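Long-range contact in probable Thioesterase (Bartonella henselae, PDB 3HM0), which probably hydrolyses thioesters, such as acyl-coenzyme A compounds, as a member of the hotdog-fold thioesterase superfamily: residues A[66-70]-A[114-118]. Residues are numbered along the deposited sequence; the frame is centred on the assembly and turned at random.
Sequences GRSEF and KTRIS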
ATOM      1  N   GLY A  66      -0.998   0.277 -15.996  1.00 29.77           N
ATOM      2  CA  GLY A  66      -0.695   0.308 -17.427  1.00 29.76           C
ATOM      3  C   GLY A  66      -0.884  -1.058 -18.050  1.00 29.74           C
ATOM      4  O   GLY A  66      -1.554  -1.185 -19.062  1.00 29.65           O
ATOM      5  N   ARG A  67      -0.299  -2.077 -17.420  1.00 29.80           N
ATOM      6  CA  ARG A  67      -0.365  -3.450 -17.893  1.00 29.95           C
ATOM      7  C   ARG A  67      -1.786  -3.971 -17.860  1.00 30.63           C
ATOM      8  O   ARG A  67      -2.238  -4.522 -18.841  1.00 32.09           O
ATOM      9  CB  ARG A  67       0.544  -4.379 -17.075  1.00 29.26           C
ATOM     10  CG  ARG A  67       1.996  -3.913 -17.033  1.00 29.47           C
ATOM     11  CD  ARG A  67       2.963  -5.004 -16.631  1.00 28.54           C
ATOM     12  NE  ARG A  67       2.712  -5.481 -15.279  1.00 27.55           N
ATOM     13  CZ  ARG A  67       3.216  -4.918 -14.189  1.00 28.55           C
ATOM     14  NH1 ARG A  67       4.010  -3.866 -14.290  1.00 26.65           N
ATOM     15  NH2 ARG A  67       2.923  -5.409 -12.984  1.00 31.81           N
ATOM     16  N   SER A  68      -2.491  -3.808 -16.744  1.00 30.92           N
ATOM     17  CA  SER A  68      -3.885  -4.249 -16.639  1.00 31.37           C
ATOM     18  C   SER A  68      -4.795  -3.614 -17.693  1.00 32.13           C
ATOM     19  O   SER A  68      -5.726  -4.257 -18.169  1.00 32.58           O
ATOM     20  CB  SER A  68      -4.458  -3.934 -15.258  1.00 30.92           C
ATOM     21  OG  SER A  68      -3.924  -4.764 -14.262  1.00 29.66           O
ATOM     22  N   GLU A  69      -4.534  -2.354 -18.026  1.00 33.07           N
ATOM     23  CA  GLU A  69      -5.364  -1.628 -18.967  1.00 34.90           C
ATOM     24  C   GLU A  69      -5.052  -2.069 -20.387  1.00 36.58           C
ATOM     25  O   GLU A  69      -5.916  -2.007 -21.273  1.00 36.98           O
ATOM     26  CB  GLU A  69      -5.201  -0.104 -18.835  1.00 34.48           C
ATOM     27  CG  GLU A  69      -5.732   0.509 -17.529  1.00 33.59           C
ATOM     28  CD  GLU A  69      -7.238   0.359 -17.325  1.00 32.83           C
ATOM     29  OE1 GLU A  69      -7.942  -0.019 -18.274  1.00 33.42           O
ATOM     30  OE2 GLU A  69      -7.728   0.617 -16.203  1.00 31.84           O
ATOM     31  N   PHE A  70      -3.810  -2.502 -20.595  1.00 38.02           N
ATOM     32  CA  PHE A  70      -3.389  -3.114 -21.844  1.00 39.32           C
ATOM     33  C   PHE A  70      -4.185  -4.408 -22.002  1.00 40.48           C
ATOM     34  O   PHE A  70      -4.852  -4.610 -23.015  1.00 40.47           O
ATOM     35  CB  PHE A  70      -1.886  -3.399 -21.783  1.00 39.36           C
ATOM     36  CG  PHE A  70      -1.294  -3.889 -23.068  1.00 39.33           C
ATOM     37  CD1 PHE A  70      -0.628  -3.007 -23.918  1.00 40.09           C
ATOM     38  CD2 PHE A  70      -1.360  -5.232 -23.415  1.00 39.74           C
ATOM     39  CE1 PHE A  70      -0.050  -3.451 -25.111  1.00 39.29           C
ATOM     40  CE2 PHE A  70      -0.796  -5.685 -24.605  1.00 40.31           C
ATOM     41  CZ  PHE A  70      -0.137  -4.786 -25.458  1.00 39.81           C
ATOM     42  N   LYS A 114       2.969   4.662 -20.389  1.00 33.54           N
ATOM     43  CA  LYS A 114       3.107   4.051 -21.711  1.00 34.07           C
ATOM     44  C   LYS A 114       3.549   2.594 -21.626  1.00 34.31           C
ATOM     45  O   LYS A 114       4.545   2.263 -20.991  1.00 33.80           O
ATOM     46  CB  LYS A 114       4.030   4.876 -22.602  1.00 33.84           C
ATOM     47  CG  LYS A 114       3.484   6.270 -22.837  1.00 35.69           C
ATOM     48  CD  LYS A 114       4.529   7.265 -23.285  1.00 38.67           C
ATOM     49  CE  LYS A 114       4.545   7.408 -24.797  1.00 41.55           C
ATOM     50  NZ  LYS A 114       3.259   8.003 -25.316  1.00 44.54           N
ATOM     51  N   THR A 115       2.782   1.726 -22.275  1.00 34.80           N
ATOM     52  CA  THR A 115       2.971   0.300 -22.152  1.00 35.58           C
ATOM     53  C   THR A 115       2.844  -0.345 -23.525  1.00 36.73           C
ATOM     54  O   THR A 115       1.948   0.002 -24.305  1.00 36.95           O
ATOM     55  CB  THR A 115       1.915  -0.300 -21.197  1.00 35.13           C
ATOM     56  OG1 THR A 115       1.963   0.373 -19.934  1.00 34.01           O
ATOM     57  CG2 THR A 115       2.148  -1.763 -20.977  1.00 35.56           C
ATOM     58  N   ARG A 116       3.760  -1.256 -23.824  1.00 37.70           N
ATOM     59  CA  ARG A 116       3.592  -2.139 -24.960  1.00 39.71           C
ATOM     60  C   ARG A 116       4.309  -3.451 -24.678  1.00 40.65           C
ATOM     61  O   ARG A 116       5.249  -3.485 -23.885  1.00 40.92           O
ATOM     62  CB  ARG A 116       4.115  -1.497 -26.242  1.00 39.81           C
ATOM     63  CG  ARG A 116       5.630  -1.367 -26.298  1.00 41.77           C
ATOM     64  CD  ARG A 116       6.076  -0.959 -27.679  1.00 45.51           C
ATOM     65  NE  ARG A 116       7.492  -0.577 -27.754  1.00 48.84           N
ATOM     66  CZ  ARG A 116       8.109  -0.244 -28.889  1.00 49.86           C
ATOM     67  NH1 ARG A 116       7.444  -0.247 -30.041  1.00 51.02           N
ATOM     68  NH2 ARG A 116       9.390   0.094 -28.880  1.00 50.71           N
ATOM     69  N   ILE A 117       3.843  -4.531 -25.299  1.00 41.94           N
ATOM     70  CA  ILE A 117       4.565  -5.783 -25.283  1.00 43.45           C
ATOM     71  C   ILE A 117       5.717  -5.603 -26.265  1.00 44.92           C
ATOM     72  O   ILE A 117       5.567  -4.936 -27.295  1.00 45.35           O
ATOM     73  CB  ILE A 117       3.659  -6.975 -25.662  1.00 43.36           C
ATOM     74  CG1 ILE A 117       2.773  -7.357 -24.476  1.00 43.07           C
ATOM     75  CG2 ILE A 117       4.493  -8.206 -26.050  1.00 43.53           C
ATOM     76  CD1 ILE A 117       1.666  -8.336 -24.816  1.00 44.00           C
ATOM     77  N   SER A 118       6.881  -6.134 -25.920  1.00 46.36           N
ATOM     78  CA  SER A 118       8.046  -6.009 -26.783  1.00 47.96           C
ATOM     79  C   SER A 118       8.615  -7.373 -27.203  1.00 49.12           C
ATOM     80  O   SER A 118       9.385  -7.447 -28.168  1.00 49.39           O
ATOM     81  CB  SER A 118       9.124  -5.155 -26.111  1.00 47.92           C
ATOM     82  OG  SER A 118       9.641  -5.794 -24.955  1.00 47.75           O
TER
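Phe70 reaches from the helix to the strand and makes most of the apolar contact, its ring set obliquely against the backbone from Thr115 to Ile117 and against the side chain of Ile117. With CG anti to the backbone N (chi1 -173°), the ring extends off the helix: CE2 touches Ile117 CD1 at 3.6 Å, while on the other side of the ring CE1 lies 3.9 Å from Arg116 CA and CD1 4.0 Å from Thr115 O. The Ile117 side chain crosses that of Phe70 at about a right angle, and its CG1 also packs against CE2 and CZ.

One helical turn earlier the backbones come nearest, at Gly66, which has no side chain to hold them apart. Here the CA atoms of Gly66 and Thr115 come within 6.0 Å, and Thr115 OG1 sits 3.7 Å from Gly66 CA. The methyl CG2, anti to the backbone N of Thr115, lies 4.2 Å from Phe70 CD1 and near CG of Arg67.

No hydrogen bond joins the two segments directly. Gln129, on strand 124-133, links them instead: its NE2 bonds to Thr115 OG1 and its OE1 to Arg67 NH1, giving these two atoms, both on buried residues, a shared partner.

Helix 58-72 lies across the antiparallel sheet, consistent with the hotdog fold of this superfamily, its axis here 8.2 Å from that of strand 110-120 and inclined to it by 61°. Met127 of strand 124-133 touches Arg67, Phe70 and Thr115, while His37 of strand 37-42 meets the Phe70 ring and pairs through its backbone with Thr115.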